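Long-range contact in lectin (Pleurotus ostreatus, PDB 6T0Q), which probably binds galactose and N-acetylgalactosamine on glycans through carbohydrate-binding modules that carry bound calcium ions: residues Phe55-Ala61 with Thr108-Ile114. Sequence-based numbering, arbitrary orientation.
Sequences FRKNITA and TWNLFAI. With NAG (2-acetamido-2-deoxy-beta-D-glucopyranose), chain E.
Trp109 faces the N-linked sugar that Asn58 carries on the neighbouring strand. From CB, 3.6 Å from Asn58 OD1, a chi1 of 62° puts CG between the backbone N and carbonyl carbon, laying the indole flat against one pyranose face. CG and CD1 meet its ring carbons, NE1 and CE2 each lie 3.7 Å from NAG C3, and CD2 and CZ2 approach N2. Over the benzo face, toward its rim, N2 is 3.5 Å from CE3; CZ3 and CH2 reach methyl C8. A broad, polarisable ring suits this CH-pi packing; the acetamido group stands steeply on it, N-H aimed at the face (N-H...pi). Asn58 chi1, -178°, carries its amide toward Trp109, planes 77° apart, and ND2 bonds covalently to NAG C1. The Asn58-Ile59-Thr60 sequon ends strand 51-60, which pairs antiparallel with strand 109-118 in a beta-sandwich domain through backbone bonds such as Ile59 N to Asn110 O, 2.8 Å. On Trp109's face of the sheet, Leu111 lays CD1 over the Arg56 guanidinium, 3.6 Å from NH2; Asp167 meets the charge. On the opposite face, branched Ile59 and flat Phe112 fill the hydrophobic interior, their CD1 atoms 3.8 Å apart.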
# COMPACT_ATOMS: atom_id res chain seq x y z
N PHE A 55 0.90 -20.91 -32.60
CA PHE A 55 -0.43 -21.41 -32.27
C PHE A 55 -1.16 -20.34 -31.48
O PHE A 55 -0.59 -19.76 -30.55
CB PHE A 55 -0.33 -22.72 -31.46
CG PHE A 55 0.44 -23.79 -32.19
CD1 PHE A 55 -0.21 -24.63 -33.09
CD2 PHE A 55 1.81 -23.91 -32.04
CE1 PHE A 55 0.49 -25.59 -33.81
CE2 PHE A 55 2.53 -24.88 -32.74
CZ PHE A 55 1.87 -25.72 -33.64
N ARG A 56 -2.41 -20.08 -31.85
CA ARG A 56 -3.20 -18.97 -31.30
C ARG A 56 -4.63 -19.41 -31.09
O ARG A 56 -5.20 -20.14 -31.91
CB ARG A 56 -3.25 -17.76 -32.23
CG ARG A 56 -2.12 -16.80 -32.16
CD ARG A 56 -2.30 -15.74 -33.26
NE ARG A 56 -3.59 -15.05 -33.19
CZ ARG A 56 -3.73 -13.75 -32.95
NH1 ARG A 56 -2.65 -13.00 -32.75
NH2 ARG A 56 -4.94 -13.19 -32.93
N LYS A 57 -5.25 -18.88 -30.03
CA LYS A 57 -6.68 -19.08 -29.82
C LYS A 57 -7.23 -17.92 -29.01
O LYS A 57 -6.72 -17.63 -27.92
CB LYS A 57 -6.91 -20.41 -29.12
CG LYS A 57 -8.28 -20.60 -28.55
CD LYS A 57 -9.25 -21.16 -29.54
CE LYS A 57 -10.44 -21.73 -28.79
NZ LYS A 57 -11.54 -22.10 -29.68
N ASN A 58 -8.22 -17.22 -29.56
CA ASN A 58 -9.00 -16.21 -28.84
C ASN A 58 -10.12 -16.93 -28.11
O ASN A 58 -11.01 -17.50 -28.74
CB ASN A 58 -9.56 -15.17 -29.81
CG ASN A 58 -10.34 -14.04 -29.10
OD1 ASN A 58 -10.33 -13.96 -27.87
ND2 ASN A 58 -11.02 -13.18 -29.89
N ILE A 59 -10.08 -16.90 -26.78
CA ILE A 59 -11.07 -17.60 -25.97
C ILE A 59 -11.97 -16.55 -25.32
O ILE A 59 -11.49 -15.68 -24.58
CB ILE A 59 -10.41 -18.49 -24.91
CG1 ILE A 59 -9.65 -19.62 -25.60
CG2 ILE A 59 -11.44 -19.06 -23.97
CD1 ILE A 59 -8.97 -20.58 -24.66
N THR A 60 -13.27 -16.62 -25.61
CA THR A 60 -14.22 -15.66 -25.07
C THR A 60 -14.83 -16.17 -23.76
O THR A 60 -14.93 -17.37 -23.53
CB THR A 60 -15.32 -15.38 -26.10
OG1 THR A 60 -15.86 -16.63 -26.55
CG2 THR A 60 -14.73 -14.65 -27.29
N ALA A 61 -15.19 -15.22 -22.87
CA ALA A 61 -15.84 -15.60 -21.63
C ALA A 61 -17.30 -15.96 -21.90
O ALA A 61 -17.95 -15.31 -22.73
CB ALA A 61 -15.78 -14.48 -20.60
N THR A 108 -13.57 -10.39 -20.64
CA THR A 108 -14.51 -10.97 -21.60
C THR A 108 -13.88 -11.83 -22.70
O THR A 108 -14.57 -12.70 -23.25
CB THR A 108 -15.36 -9.88 -22.26
OG1 THR A 108 -14.52 -9.01 -23.03
CG2 THR A 108 -16.09 -9.06 -21.20
N TRP A 109 -12.63 -11.60 -23.06
CA TRP A 109 -11.94 -12.44 -24.03
C TRP A 109 -10.46 -12.42 -23.73
O TRP A 109 -9.95 -11.45 -23.16
CB TRP A 109 -12.19 -12.00 -25.49
CG TRP A 109 -11.69 -10.60 -25.82
CD1 TRP A 109 -12.43 -9.45 -25.83
CD2 TRP A 109 -10.36 -10.22 -26.22
NE1 TRP A 109 -11.64 -8.38 -26.18
CE2 TRP A 109 -10.37 -8.82 -26.43
CE3 TRP A 109 -9.16 -10.92 -26.40
CZ2 TRP A 109 -9.23 -8.11 -26.81
CZ3 TRP A 109 -8.02 -10.21 -26.77
CH2 TRP A 109 -8.07 -8.81 -26.98
N ASN A 110 -9.76 -13.50 -24.09
CA ASN A 110 -8.33 -13.59 -23.84
C ASN A 110 -7.64 -14.32 -24.99
O ASN A 110 -8.11 -15.37 -25.44
CB ASN A 110 -8.05 -14.30 -22.51
CG ASN A 110 -8.50 -13.48 -21.32
OD1 ASN A 110 -7.80 -12.56 -20.90
ND2 ASN A 110 -9.68 -13.78 -20.79
N LEU A 111 -6.54 -13.74 -25.47
CA LEU A 111 -5.77 -14.32 -26.56
C LEU A 111 -4.62 -15.13 -25.99
O LEU A 111 -3.69 -14.58 -25.38
CB LEU A 111 -5.24 -13.23 -27.49
CG LEU A 111 -4.37 -13.80 -28.61
CD1 LEU A 111 -5.23 -14.60 -29.61
CD2 LEU A 111 -3.62 -12.69 -29.31
N PHE A 112 -4.66 -16.45 -26.20
CA PHE A 112 -3.57 -17.33 -25.80
C PHE A 112 -2.73 -17.64 -27.03
O PHE A 112 -3.27 -17.94 -28.10
CB PHE A 112 -4.11 -18.60 -25.15
CG PHE A 112 -4.92 -18.32 -23.91
CD1 PHE A 112 -6.28 -18.04 -24.00
CD2 PHE A 112 -4.31 -18.29 -22.67
CE1 PHE A 112 -7.02 -17.75 -22.86
CE2 PHE A 112 -5.04 -18.00 -21.52
CZ PHE A 112 -6.40 -17.73 -21.62
N ALA A 113 -1.41 -17.54 -26.89
CA ALA A 113 -0.52 -17.79 -28.02
C ALA A 113 0.67 -18.59 -27.54
O ALA A 113 1.20 -18.34 -26.45
CB ALA A 113 -0.05 -16.49 -28.68
N ILE A 114 1.08 -19.57 -28.34
CA ILE A 114 2.19 -20.45 -28.00
C ILE A 114 3.09 -20.57 -29.22
O ILE A 114 2.60 -20.86 -30.32
CB ILE A 114 1.73 -21.84 -27.55
CG1 ILE A 114 0.69 -21.76 -26.43
CG2 ILE A 114 2.94 -22.69 -27.09
CD1 ILE A 114 0.09 -23.11 -26.06
C1 NAG E . -11.79 -12.03 -29.42
C2 NAG E . -11.25 -10.78 -30.11
C3 NAG E . -12.01 -9.53 -29.65
C4 NAG E . -13.52 -9.70 -29.82
C5 NAG E . -13.96 -11.00 -29.14
C6 NAG E . -15.42 -11.32 -29.35
C7 NAG E . -8.90 -10.93 -30.78
C8 NAG E . -7.47 -10.73 -30.37
N2 NAG E . -9.83 -10.63 -29.87
O3 NAG E . -11.55 -8.42 -30.41
O5 NAG E . -13.21 -12.13 -29.65
O6 NAG E . -15.64 -11.87 -30.64
O7 NAG E . -9.20 -11.36 -31.89
O HOH W 1 -11.54 -15.67 -21.78